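Beta-agarase (Persicobacter, PDB 6AII) probably hydrolyses the beta-1,4 linkages of agarose to release neoagarobiose, as a glycoside hydrolase of family GH16. Local coordinates at residues A[84-89]-A[97-102]; A[90-95]-A[288-293]; A[107-112]-A[279-284]; A[132-137]-A[148-153]. One frame throughout, in Å; residues are numbered along the deposited sequence.

Contact 1 (A[84-89]-A[97-102])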
loop_
_atom_site.group_PDB
_atom_site.type_symbol
_atom_site.label_atom_id
_atom_site.label_comp_id
_atom_site.label_asym_id
_atom_site.label_seq_id
_atom_site.Cartn_x
_atom_site.Cartn_y
_atom_site.Cartn_z
ATOM N N GLY A 84 -22.354 10.025 9.957
ATOM C CA GLY A 84 -22.803 11.383 10.067
ATOM C C GLY A 84 -22.001 12.248 11.031
ATOM O O GLY A 84 -22.140 13.503 10.945
ATOM N N ASN A 85 -21.168 11.676 11.866
ATOM C CA ASN A 85 -20.328 12.444 12.778
ATOM C C ASN A 85 -19.298 13.240 11.990
ATOM O O ASN A 85 -18.886 12.818 10.882
ATOM C CB ASN A 85 -19.612 11.567 13.784
ATOM C CG ASN A 85 -20.540 10.922 14.777
ATOM O OD1 ASN A 85 -21.689 11.321 14.851
ATOM N ND2 ASN A 85 -20.058 9.876 15.400
ATOM N N THR A 86 -18.940 14.442 12.479
ATOM C CA THR A 86 -17.903 15.263 11.849
ATOM C C THR A 86 -16.579 14.949 12.485
ATOM O O THR A 86 -16.440 14.492 13.668
ATOM C CB THR A 86 -18.220 16.782 11.991
ATOM O OG1 THR A 86 -18.120 17.021 13.399
ATOM C CG2 THR A 86 -19.509 17.141 11.316
ATOM N N LYS A 87 -15.503 15.202 11.700
ATOM C CA LYS A 87 -14.190 15.247 12.214
ATOM C C LYS A 87 -13.449 16.512 11.744
ATOM O O LYS A 87 -13.580 16.970 10.605
ATOM C CB LYS A 87 -13.367 14.005 11.862
ATOM C CG LYS A 87 -11.929 14.024 12.324
ATOM C CD LYS A 87 -11.177 12.706 12.179
ATOM C CE LYS A 87 -9.772 12.794 12.682
ATOM N NZ LYS A 87 -8.943 11.596 12.385
ATOM N N THR A 88 -12.731 17.106 12.700
ATOM C CA THR A 88 -11.930 18.297 12.507
ATOM C C THR A 88 -10.465 17.900 12.380
ATOM O O THR A 88 -9.973 17.125 13.188
ATOM C CB THR A 88 -12.205 19.307 13.623
ATOM O OG1 THR A 88 -13.587 19.634 13.579
ATOM C CG2 THR A 88 -11.385 20.554 13.403
ATOM N N PHE A 89 -9.775 18.332 11.332
ATOM C CA PHE A 89 -8.436 17.882 11.030
ATOM C C PHE A 89 -7.563 18.994 10.476
ATOM O O PHE A 89 -8.080 19.996 9.937
ATOM C CB PHE A 89 -8.490 16.745 9.995
ATOM C CG PHE A 89 -9.183 17.176 8.714
ATOM C CD1 PHE A 89 -10.563 17.125 8.553
ATOM C CD2 PHE A 89 -8.411 17.666 7.670
ATOM C CE1 PHE A 89 -11.147 17.515 7.365
ATOM C CE2 PHE A 89 -9.008 18.075 6.487
ATOM C CZ PHE A 89 -10.369 18.003 6.344
ATOM N N TYR A 97 -6.959 24.109 10.700
ATOM C CA TYR A 97 -8.003 23.108 10.921
ATOM C C TYR A 97 -9.239 23.381 10.073
ATOM O O TYR A 97 -9.681 24.508 9.808
ATOM C CB TYR A 97 -8.391 23.056 12.406
ATOM C CG TYR A 97 -7.543 22.176 13.247
ATOM C CD1 TYR A 97 -7.678 20.792 13.193
ATOM C CD2 TYR A 97 -6.578 22.673 14.090
ATOM C CE1 TYR A 97 -6.980 19.935 14.020
ATOM C CE2 TYR A 97 -5.833 21.826 14.884
ATOM C CZ TYR A 97 -6.050 20.460 14.898
ATOM O OH TYR A 97 -5.331 19.590 15.685
ATOM N N HIS A 98 -9.827 22.280 9.605
ATOM C CA HIS A 98 -11.049 22.205 8.826
ATOM C C HIS A 98 -11.935 21.086 9.333
ATOM O O HIS A 98 -11.421 20.122 9.890
ATOM C CB HIS A 98 -10.702 21.882 7.356
ATOM C CG HIS A 98 -9.780 22.925 6.794
ATOM N ND1 HIS A 98 -10.257 23.895 5.969
ATOM C CD2 HIS A 98 -8.444 23.120 6.922
ATOM C CE1 HIS A 98 -9.238 24.638 5.592
ATOM N NE2 HIS A 98 -8.141 24.242 6.199
ATOM N N THR A 99 -13.235 21.228 9.097
ATOM C CA THR A 99 -14.180 20.239 9.563
ATOM C C THR A 99 -14.916 19.680 8.346
ATOM O O THR A 99 -15.371 20.424 7.482
ATOM C CB THR A 99 -15.187 20.845 10.548
ATOM O OG1 THR A 99 -14.409 21.369 11.623
ATOM C CG2 THR A 99 -16.177 19.828 11.069
ATOM N N LEU A 100 -15.077 18.350 8.304
ATOM C CA LEU A 100 -15.891 17.688 7.328
ATOM C C LEU A 100 -16.677 16.567 8.009
ATOM O O LEU A 100 -16.248 16.073 9.007
ATOM C CB LEU A 100 -15.016 17.072 6.213
ATOM C CG LEU A 100 -14.377 18.062 5.229
ATOM C CD1 LEU A 100 -13.443 17.324 4.294
ATOM C CD2 LEU A 100 -15.427 18.805 4.390
ATOM N N PRO A 101 -17.752 16.108 7.347
ATOM C CA PRO A 101 -18.327 14.793 7.706
ATOM C C PRO A 101 -17.184 13.767 7.660
ATOM O O PRO A 101 -16.426 13.702 6.681
ATOM C CB PRO A 101 -19.432 14.519 6.669
ATOM C CG PRO A 101 -19.735 15.903 6.102
ATOM C CD PRO A 101 -18.373 16.575 6.080
ATOM N N ALA A 102 -17.083 12.959 8.690
ATOM C CA ALA A 102 -16.042 11.945 8.735
ATOM C C ALA A 102 -16.428 10.729 7.868
ATOM O O ALA A 102 -17.590 10.534 7.463
ATOM C CB ALA A 102 -15.831 11.508 10.148
HETATM O O HOH W 1 -19.323 10.369 9.668
#
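F89 crosses L100 and H98 at a slant, its ring set against the backbone of the partner strand. Its CG sits between the backbone N and the carbonyl carbon (chi1 58°), which brings the ring close to that backbone: H98 O lies over one ring face, 3.4 Å from F89 CD1. L100 approaches at the ring edge, L100 CD1 being 3.8 Å from F89 CZ, while H98 CB lies 4.0 Å from the same F89 CZ. An alanine in place of F89 would probably leave L100 CD1 without its aromatic neighbour and open a gap under helix 290-294. On the other face of the hairpin T88 and T99 meet hydroxyl to hydroxyl, T88 OG1 to T99 OG1 at 2.7 Å; in both, OG1 is anti to the carbonyl carbon (chi1 -60° and -59°), which turns the two oxygens together. T99 CG2 reaches on to T86 CB at 3.8 Å. The Y97 ring leans obliquely on the backbone of F89, with Y97 CD1 3.3 Å from F89 C. Paired backbone bonds K87-L100 and F89-H98 hold the antiparallel register, and A102 N adds a bond to N85 O; water 1 lies within bonding distance of both N85 O and A102 O. K87 stretches fully extended away from L100, and its NZ forms a salt bridge with D57 and bonds T62 O and G58 O. The hairpin of strands 86-90 and 97-110 is thus largely exposed on its threonine face, whereas F89, H98 and L100 pack against helix 290-294, and K87 and A102 touch Q63 of strand 62-64.

Contact 2 (A[90-95]-A[288-293]); sequences RNSHDG and AQDWNA
S92 grips the carboxylate of D290 with two donors on a single oxygen. The backbone S92 N lies 2.6 Å from D290 OD2 and meets it from above the carboxylate plane, 37° out of it; S92 OG, at 2.7 Å from D290 OD2, gives its proton on the syn side. S92 OG stands between its own backbone N and carbonyl carbon (chi1 60°), on the side where it can share the acceptor with the amide. The carboxylate is buried, and the two short bonds anchor OD2, while D290 OD1 makes a weak bond to W291 N of its own helix. R90 O also comes near, 3.3 Å from D290 OD2, but both are acceptors and no bond forms. What presents S92 is an Asx turn: N91 OD1 accepts from H93 N at 3.1 Å, while N91 O takes both D94 N and G95 N, curling the link between strands 86-90 and 97-110 back on itself. D290 opens helix 290-294, just after the N-cap position Q289, and its negative charge there would probably be favoured by the helix dipole. Toward solvent the contact thins quickly. H93 crosses W291 obliquely and touches it once, H93 NE2 to W291 CB at 4.1 Å, and the same H93 NE2 stays 5.0 Å from D290 OD1. R90 points away from the helix, its NH1 making a weak bond to Y97 OH. The indole of W291 leads away from the loop: N292 ND2 lies over one of its faces, offset toward the rim, and its rings meet Y152.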
loop_
_atom_site.group_PDB
_atom_site.type_symbol
_atom_site.label_atom_id
_atom_site.label_comp_id
_atom_site.label_asym_id
_atom_site.label_seq_id
_atom_site.Cartn_x
_atom_site.Cartn_y
_atom_site.Cartn_z
ATOM N N ARG A 90 -6.262 18.812 10.562
ATOM C CA ARG A 90 -5.307 19.860 10.143
ATOM C C ARG A 90 -4.986 19.657 8.666
ATOM O O ARG A 90 -4.775 18.543 8.217
ATOM C CB ARG A 90 -4.072 19.757 11.059
ATOM C CG ARG A 90 -3.376 21.052 11.444
ATOM C CD ARG A 90 -2.222 20.863 12.447
ATOM N NE ARG A 90 -2.616 20.509 13.838
ATOM C CZ ARG A 90 -2.449 21.281 14.948
ATOM N NH1 ARG A 90 -2.766 20.807 16.176
ATOM N NH2 ARG A 90 -1.988 22.526 14.799
ATOM N N ASN A 91 -5.003 20.734 7.917
ATOM C CA ASN A 91 -4.429 20.767 6.556
ATOM C C ASN A 91 -2.897 20.751 6.664
ATOM O O ASN A 91 -2.269 21.707 7.136
ATOM C CB ASN A 91 -4.952 21.972 5.792
ATOM C CG ASN A 91 -4.361 22.062 4.400
ATOM O OD1 ASN A 91 -3.624 21.194 3.977
ATOM N ND2 ASN A 91 -4.687 23.105 3.685
ATOM N N SER A 92 -2.274 19.640 6.330
ATOM C CA SER A 92 -0.828 19.475 6.532
ATOM C C SER A 92 -0.027 20.523 5.719
ATOM O O SER A 92 1.158 20.770 6.013
ATOM C CB SER A 92 -0.386 18.086 6.169
ATOM O OG SER A 92 -0.700 17.877 4.804
ATOM N N HIS A 93 -0.622 21.147 4.717
ATOM C CA HIS A 93 0.147 22.046 3.862
ATOM C C HIS A 93 0.251 23.432 4.518
ATOM O O HIS A 93 1.116 24.238 4.125
ATOM C CB HIS A 93 -0.471 22.116 2.454
ATOM C CG HIS A 93 -0.387 20.828 1.681
ATOM N ND1 HIS A 93 -0.436 20.781 0.299
ATOM C CD2 HIS A 93 -0.262 19.538 2.082
ATOM C CE1 HIS A 93 -0.362 19.525 -0.109
ATOM N NE2 HIS A 93 -0.260 18.741 0.966
ATOM N N ASP A 94 -0.607 23.774 5.494
ATOM C CA ASP A 94 -0.491 25.144 6.067
ATOM C C ASP A 94 -0.870 25.217 7.546
ATOM O O ASP A 94 -0.833 26.310 8.090
ATOM C CB ASP A 94 -1.338 26.162 5.312
ATOM C CG ASP A 94 -2.813 25.902 5.415
ATOM O OD1 ASP A 94 -3.204 25.120 6.318
ATOM O OD2 ASP A 94 -3.545 26.442 4.578
ATOM N N GLY A 95 -1.188 24.109 8.192
ATOM C CA GLY A 95 -1.339 24.110 9.629
ATOM C C GLY A 95 -2.734 24.486 10.097
ATOM O O GLY A 95 -2.895 24.512 11.323
ATOM N N ALA A 288 -8.762 8.836 3.937
ATOM C CA ALA A 288 -9.153 10.091 3.259
ATOM C C ALA A 288 -8.137 11.120 3.706
ATOM O O ALA A 288 -8.279 11.617 4.835
ATOM C CB ALA A 288 -10.549 10.473 3.578
ATOM N N GLN A 289 -7.131 11.406 2.918
ATOM C CA GLN A 289 -6.088 12.321 3.351
ATOM C C GLN A 289 -6.607 13.766 3.234
ATOM O O GLN A 289 -7.482 14.076 2.414
ATOM C CB GLN A 289 -4.825 12.139 2.500
ATOM C CG GLN A 289 -4.332 10.693 2.580
ATOM C CD GLN A 289 -3.748 10.139 1.293
ATOM O OE1 GLN A 289 -3.669 10.813 0.264
ATOM N NE2 GLN A 289 -3.374 8.881 1.348
ATOM N N ASP A 290 -6.014 14.647 4.049
ATOM C CA ASP A 290 -6.410 16.047 4.103
ATOM C C ASP A 290 -6.466 16.705 2.720
ATOM O O ASP A 290 -7.490 17.270 2.396
ATOM C CB ASP A 290 -5.424 16.860 4.976
ATOM C CG ASP A 290 -3.924 16.816 4.696
ATOM O OD1 ASP A 290 -3.437 16.151 3.770
ATOM O OD2 ASP A 290 -3.202 17.299 5.542
ATOM N N TRP A 291 -5.399 16.504 1.936
ATOM C CA TRP A 291 -5.228 17.199 0.591
ATOM C C TRP A 291 -6.362 16.740 -0.362
ATOM O O TRP A 291 -7.083 17.558 -0.959
ATOM C CB TRP A 291 -3.808 16.958 0.011
ATOM C CG TRP A 291 -3.281 15.545 -0.095
ATOM C CD1 TRP A 291 -2.693 14.794 0.899
ATOM C CD2 TRP A 291 -3.160 14.745 -1.284
ATOM N NE1 TRP A 291 -2.279 13.572 0.426
ATOM C CE2 TRP A 291 -2.557 13.511 -0.917
ATOM C CE3 TRP A 291 -3.522 14.931 -2.626
ATOM C CZ2 TRP A 291 -2.328 12.483 -1.844
ATOM C CZ3 TRP A 291 -3.316 13.900 -3.530
ATOM C CH2 TRP A 291 -2.705 12.701 -3.148
ATOM N N ASN A 292 -6.642 15.463 -0.322
ATOM C CA ASN A 292 -7.681 14.959 -1.169
ATOM C C ASN A 292 -9.065 15.441 -0.683
ATOM O O ASN A 292 -9.910 15.842 -1.458
ATOM C CB ASN A 292 -7.625 13.440 -1.307
ATOM C CG ASN A 292 -6.557 12.959 -2.271
ATOM O OD1 ASN A 292 -6.498 13.406 -3.423
ATOM N ND2 ASN A 292 -5.752 11.996 -1.834
ATOM N N ALA A 293 -9.322 15.293 0.614
ATOM C CA ALA A 293 -10.640 15.611 1.128
ATOM C C ALA A 293 -10.966 17.097 0.935
ATOM O O ALA A 293 -12.113 17.372 0.502
ATOM C CB ALA A 293 -10.739 15.243 2.565
#

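Contact 3 (A[107-112]-A[279-284]); sequences CVVSKG and PMKLII
S110 and L282 are joined twice, by backbone and by side chain. S110 N bonds L282 O at 2.9 Å, but the return bond from L282 N goes to S110 OG, 3.0 Å away. S110 OG, turned between its backbone N and carbonyl carbon (chi1 65°), gives its own proton to G112 O at 2.7 Å. An alanine at S110 would probably leave L282 N without its acceptor and G112 O without this donor, setting the backbone at G112 free to shift. The extended chain of K281 runs past S110: K281 CD is 3.5 Å from S110 O, and water 2 bridges K281 NZ to that same oxygen. Further along, V109 and I283 lie side by side, pointing the same way, with V109 CG2 4.1 Å from I283 CG1. Reciprocal backbone bonds between V108 and I284 complete the antiparallel pairing, V108 N to I284 O being 2.8 Å. Strand 280-287 bonds on its other edge to strand 132-139, whereas the side chains of V108 and I284 face the second sheet of the beta sandwich, where M76 and I78 of strand 75-79 and M313, V315 and I318 of strand 312-325 receive them.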
loop_
_atom_site.group_PDB
_atom_site.type_symbol
_atom_site.label_atom_id
_atom_site.label_comp_id
_atom_site.label_asym_id
_atom_site.label_seq_id
_atom_site.Cartn_x
_atom_site.Cartn_y
_atom_site.Cartn_z
ATOM N N CYS A 107 -8.058 -0.079 9.076
ATOM C CA CYS A 107 -6.631 -0.106 9.006
ATOM C C CYS A 107 -6.157 -1.420 9.630
ATOM O O CYS A 107 -6.680 -1.789 10.689
ATOM C CB CYS A 107 -6.053 1.112 9.724
ATOM S SG CYS A 107 -4.269 1.198 9.676
ATOM N N VAL A 108 -5.247 -2.121 8.947
ATOM C CA VAL A 108 -4.752 -3.386 9.409
ATOM C C VAL A 108 -3.235 -3.354 9.500
ATOM O O VAL A 108 -2.576 -2.868 8.558
ATOM C CB VAL A 108 -5.233 -4.480 8.441
ATOM C CG1 VAL A 108 -4.592 -5.794 8.774
ATOM C CG2 VAL A 108 -6.748 -4.569 8.472
ATOM N N VAL A 109 -2.631 -3.887 10.618
ATOM C CA VAL A 109 -1.199 -3.898 10.759
ATOM C C VAL A 109 -0.751 -5.309 11.148
ATOM O O VAL A 109 -1.372 -5.948 12.033
ATOM C CB VAL A 109 -0.709 -2.871 11.789
ATOM C CG1 VAL A 109 0.803 -2.956 11.884
ATOM C CG2 VAL A 109 -1.142 -1.452 11.433
ATOM N N SER A 110 0.259 -5.837 10.497
ATOM C CA SER A 110 0.697 -7.190 10.816
ATOM C C SER A 110 1.318 -7.261 12.214
ATOM O O SER A 110 1.849 -6.279 12.697
ATOM C CB SER A 110 1.725 -7.686 9.826
ATOM O OG SER A 110 2.921 -6.969 9.857
ATOM N N LYS A 111 1.164 -8.431 12.814
ATOM C CA LYS A 111 1.951 -8.776 13.997
ATOM C C LYS A 111 3.413 -9.010 13.615
ATOM O O LYS A 111 4.327 -8.557 14.291
ATOM C CB LYS A 111 1.383 -10.033 14.659
ATOM C CG LYS A 111 2.171 -10.397 15.926
ATOM C CD LYS A 111 1.654 -11.644 16.561
ATOM C CE LYS A 111 0.450 -11.389 17.416
ATOM N NZ LYS A 111 -0.068 -12.660 17.990
ATOM N N GLY A 112 3.653 -9.722 12.530
ATOM C CA GLY A 112 4.979 -10.077 12.128
ATOM C C GLY A 112 5.693 -9.001 11.330
ATOM O O GLY A 112 5.115 -7.910 11.051
ATOM N N PRO A 279 13.683 -4.241 9.911
ATOM C CA PRO A 279 12.469 -5.100 9.753
ATOM C C PRO A 279 11.218 -4.234 9.697
ATOM O O PRO A 279 11.124 -3.260 10.424
ATOM C CB PRO A 279 12.441 -6.001 10.985
ATOM C CG PRO A 279 13.935 -6.169 11.265
ATOM C CD PRO A 279 14.497 -4.780 11.035
ATOM N N MET A 280 10.261 -4.662 8.854
ATOM C CA MET A 280 9.072 -3.883 8.649
ATOM C C MET A 280 7.801 -4.693 8.893
ATOM O O MET A 280 7.713 -5.892 8.535
ATOM C CB MET A 280 9.039 -3.324 7.237
ATOM C CG MET A 280 10.207 -2.447 6.932
ATOM S SD MET A 280 10.012 -1.665 5.287
ATOM C CE MET A 280 11.615 -0.890 5.160
ATOM N N LYS A 281 6.779 -3.988 9.415
ATOM C CA LYS A 281 5.412 -4.546 9.496
ATOM C C LYS A 281 4.700 -4.178 8.180
ATOM O O LYS A 281 5.057 -3.147 7.600
ATOM C CB LYS A 281 4.605 -3.994 10.659
ATOM C CG LYS A 281 5.122 -4.473 12.023
ATOM C CD LYS A 281 4.339 -3.917 13.169
ATOM C CE LYS A 281 4.875 -4.453 14.488
ATOM N NZ LYS A 281 3.988 -3.985 15.582
ATOM N N LEU A 282 3.738 -5.013 7.790
ATOM C CA LEU A 282 2.888 -4.731 6.633
ATOM C C LEU A 282 1.637 -4.015 7.150
ATOM O O LEU A 282 0.991 -4.425 8.126
ATOM C CB LEU A 282 2.567 -6.058 5.940
ATOM C CG LEU A 282 1.602 -5.971 4.755
ATOM C CD1 LEU A 282 2.232 -5.222 3.610
ATOM C CD2 LEU A 282 1.213 -7.382 4.333
ATOM N N ILE A 283 1.233 -2.953 6.424
ATOM C CA ILE A 283 0.070 -2.202 6.717
ATOM C C ILE A 283 -0.817 -2.217 5.460
ATOM O O ILE A 283 -0.314 -1.956 4.353
ATOM C CB ILE A 283 0.461 -0.754 7.140
ATOM C CG1 ILE A 283 1.451 -0.798 8.320
ATOM C CG2 ILE A 283 -0.776 0.085 7.444
ATOM C CD1 ILE A 283 1.788 0.521 8.954
ATOM N N ILE A 284 -2.090 -2.506 5.648
ATOM C CA ILE A 284 -3.087 -2.371 4.559
ATOM C C ILE A 284 -4.225 -1.509 5.108
ATOM O O ILE A 284 -4.779 -1.788 6.157
ATOM C CB ILE A 284 -3.624 -3.712 4.080
ATOM C CG1 ILE A 284 -2.462 -4.641 3.731
ATOM C CG2 ILE A 284 -4.561 -3.449 2.903
ATOM C CD1 ILE A 284 -2.905 -5.900 3.023
HETATM O O HOH W 2 1.346 -5.026 15.147
#

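Contact 4 (A[132-137]-A[148-153]); sequences ANNVWM and ICENYG
Y152 turns its ring obliquely to A132, Y152 CE1 lying 3.9 Å from A132 CB. The amide of N134 crosses E150 with the amide and carboxylate planes 70° apart, N134 OD1 resting 3.6 Å from E150 CB. Water 3 ties these flat groups together: it donates to N134 OD1 and, at 2.7 Å, to E150 OE2, and bonds Y152 OH. W136, on the same face of the hairpin, touches E145 and D147, and its NE1 bonds N285 OD1. On the opposite face V135 packs against C149 (V135 CB to C149 CB 4.2 Å), M137 CG lies 4.0 Å from I148 CD1, and I219 and V221 of strand 217-225 back I148. N151 OD1 closes an Asx turn by accepting from G153 N, which sits above the amide plane, while N151 ND2 bonds H172 O. The strands are antiparallel, but I148 and C149 both face V135 in a classic beta bulge: V135 O takes C149 N at 3.0 Å and, weakly, I148 N. E145 to E150 reads E-I-D-I-C-E, the GH16 signature. As in relatives, the bulge allows E145, D147 and E150 to share a face, where E145 would probably be the nucleophile and E150 the acid/base; H174 ND1 bonds E150 OE1, and water 3, held also by N134 and Y152, is likely to help orient the other oxygen.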
loop_
_atom_site.group_PDB
_atom_site.type_symbol
_atom_site.label_atom_id
_atom_site.label_comp_id
_atom_site.label_asym_id
_atom_site.label_seq_id
_atom_site.Cartn_x
_atom_site.Cartn_y
_atom_site.Cartn_z
ATOM N N ALA A 132 -8.140 6.616 -0.678
ATOM C CA ALA A 132 -6.840 5.938 -0.808
ATOM C C ALA A 132 -6.951 4.488 -0.364
ATOM O O ALA A 132 -7.611 4.186 0.625
ATOM C CB ALA A 132 -5.772 6.621 -0.019
ATOM N N ASN A 133 -6.346 3.605 -1.190
ATOM C CA ASN A 133 -6.261 2.184 -0.950
ATOM C C ASN A 133 -4.755 1.869 -0.908
ATOM O O ASN A 133 -4.088 1.972 -1.922
ATOM C CB ASN A 133 -6.940 1.401 -2.065
ATOM C CG ASN A 133 -8.426 1.598 -2.192
ATOM O OD1 ASN A 133 -9.130 0.572 -2.046
ATOM N ND2 ASN A 133 -8.890 2.817 -2.579
ATOM N N ASN A 134 -4.221 1.506 0.272
ATOM C CA ASN A 134 -2.783 1.500 0.489
ATOM C C ASN A 134 -2.295 0.111 0.975
ATOM O O ASN A 134 -2.936 -0.516 1.780
ATOM C CB ASN A 134 -2.394 2.486 1.574
ATOM C CG ASN A 134 -2.681 3.933 1.230
ATOM O OD1 ASN A 134 -2.581 4.365 0.078
ATOM N ND2 ASN A 134 -3.022 4.667 2.289
ATOM N N VAL A 135 -1.158 -0.284 0.463
ATOM C CA VAL A 135 -0.412 -1.465 0.894
ATOM C C VAL A 135 1.044 -0.998 1.066
ATOM O O VAL A 135 1.678 -0.545 0.115
ATOM C CB VAL A 135 -0.476 -2.627 -0.106
ATOM C CG1 VAL A 135 0.220 -3.845 0.482
ATOM C CG2 VAL A 135 -1.886 -2.977 -0.498
ATOM N N TRP A 136 1.558 -1.061 2.295
ATOM C CA TRP A 136 2.857 -0.472 2.537
ATOM C C TRP A 136 3.496 -1.119 3.758
ATOM O O TRP A 136 2.860 -1.878 4.429
ATOM C CB TRP A 136 2.793 1.046 2.644
ATOM C CG TRP A 136 1.852 1.587 3.678
ATOM C CD1 TRP A 136 0.482 1.529 3.686
ATOM C CD2 TRP A 136 2.223 2.301 4.859
ATOM N NE1 TRP A 136 -0.033 2.186 4.775
ATOM C CE2 TRP A 136 1.028 2.655 5.509
ATOM C CE3 TRP A 136 3.471 2.638 5.399
ATOM C CZ2 TRP A 136 1.032 3.424 6.662
ATOM C CZ3 TRP A 136 3.464 3.390 6.547
ATOM C CH2 TRP A 136 2.261 3.699 7.198
ATOM N N MET A 137 4.757 -0.814 3.960
ATOM C CA MET A 137 5.497 -1.463 5.030
ATOM C C MET A 137 6.324 -0.399 5.758
ATOM O O MET A 137 6.834 0.524 5.129
ATOM C CB MET A 137 6.428 -2.524 4.421
ATOM C CG MET A 137 5.674 -3.515 3.532
ATOM S SD MET A 137 6.618 -5.042 3.237
ATOM C CE MET A 137 7.951 -4.375 2.286
ATOM N N ILE A 148 4.196 -0.422 -1.437
ATOM C CA ILE A 148 3.868 -1.415 -2.408
ATOM C C ILE A 148 2.822 -0.836 -3.370
ATOM O O ILE A 148 2.907 -1.019 -4.569
ATOM C CB ILE A 148 3.466 -2.724 -1.754
ATOM C CG1 ILE A 148 4.650 -3.271 -0.933
ATOM C CG2 ILE A 148 3.049 -3.738 -2.791
ATOM C CD1 ILE A 148 4.355 -4.490 -0.129
ATOM N N CYS A 149 1.841 -0.173 -2.810
ATOM C CA CYS A 149 0.728 0.386 -3.617
ATOM C C CYS A 149 0.123 1.566 -2.851
ATOM O O CYS A 149 -0.303 1.370 -1.722
ATOM C CB CYS A 149 -0.343 -0.667 -3.821
ATOM S SG CYS A 149 -1.929 -0.014 -4.504
ATOM N N GLU A 150 0.085 2.755 -3.449
ATOM C CA GLU A 150 -0.804 3.798 -3.019
ATOM C C GLU A 150 -1.643 4.145 -4.238
ATOM O O GLU A 150 -1.115 4.448 -5.308
ATOM C CB GLU A 150 -0.140 5.087 -2.480
ATOM C CG GLU A 150 0.833 4.817 -1.382
ATOM C CD GLU A 150 1.460 6.127 -0.909
ATOM O OE1 GLU A 150 2.620 6.321 -1.295
ATOM O OE2 GLU A 150 0.744 6.975 -0.247
ATOM N N ASN A 151 -2.936 3.990 -4.096
ATOM C CA ASN A 151 -3.861 4.165 -5.195
ATOM C C ASN A 151 -5.103 4.853 -4.665
ATOM O O ASN A 151 -5.363 4.730 -3.448
ATOM C CB ASN A 151 -4.190 2.790 -5.778
ATOM C CG ASN A 151 -5.402 2.788 -6.688
ATOM O OD1 ASN A 151 -6.501 2.655 -6.171
ATOM N ND2 ASN A 151 -5.191 3.181 -7.915
ATOM N N TYR A 152 -5.777 5.596 -5.512
ATOM C CA TYR A 152 -6.833 6.451 -5.063
ATOM C C TYR A 152 -8.212 6.044 -5.525
ATOM O O TYR A 152 -9.157 6.883 -5.550
ATOM C CB TYR A 152 -6.435 7.876 -5.477
ATOM C CG TYR A 152 -5.224 8.302 -4.690
ATOM C CD1 TYR A 152 -5.352 8.746 -3.373
ATOM C CD2 TYR A 152 -3.966 8.085 -5.187
ATOM C CE1 TYR A 152 -4.230 9.071 -2.623
ATOM C CE2 TYR A 152 -2.836 8.386 -4.450
ATOM C CZ TYR A 152 -2.980 8.867 -3.161
ATOM O OH TYR A 152 -1.873 9.093 -2.391
ATOM N N GLY A 153 -8.451 4.804 -5.913
ATOM C CA GLY A 153 -9.778 4.259 -6.035
ATOM C C GLY A 153 -10.416 4.529 -7.406
ATOM O O GLY A 153 -9.773 4.440 -8.475
HETATM O O HOH W 3 -1.923 7.087 -0.138
#

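Contacts 3 and 4 are adjacent strand pairs of one sheet, their centres 13 Å apart: strand 280-287 bonds strand 132-139 through a probable hydrogen bond, I283 N to W136 O at 2.8 Å. Strand 97-110 carries the sheet on to contact 1, whose centre is about 27 Å from that of contact 3. Contact 2 lies between the outer hairpin and the probable catalytic strand of contact 4: A293 CB meets L100 CD1 of contact 1 at 3.8 Å, while W291 CZ2 comes within 3.5 Å of Y152 OH. The calcium ion, bound by D5, D30, N32, G74 and D316, lies about 12 Å from the side chain of I284 in contact 3.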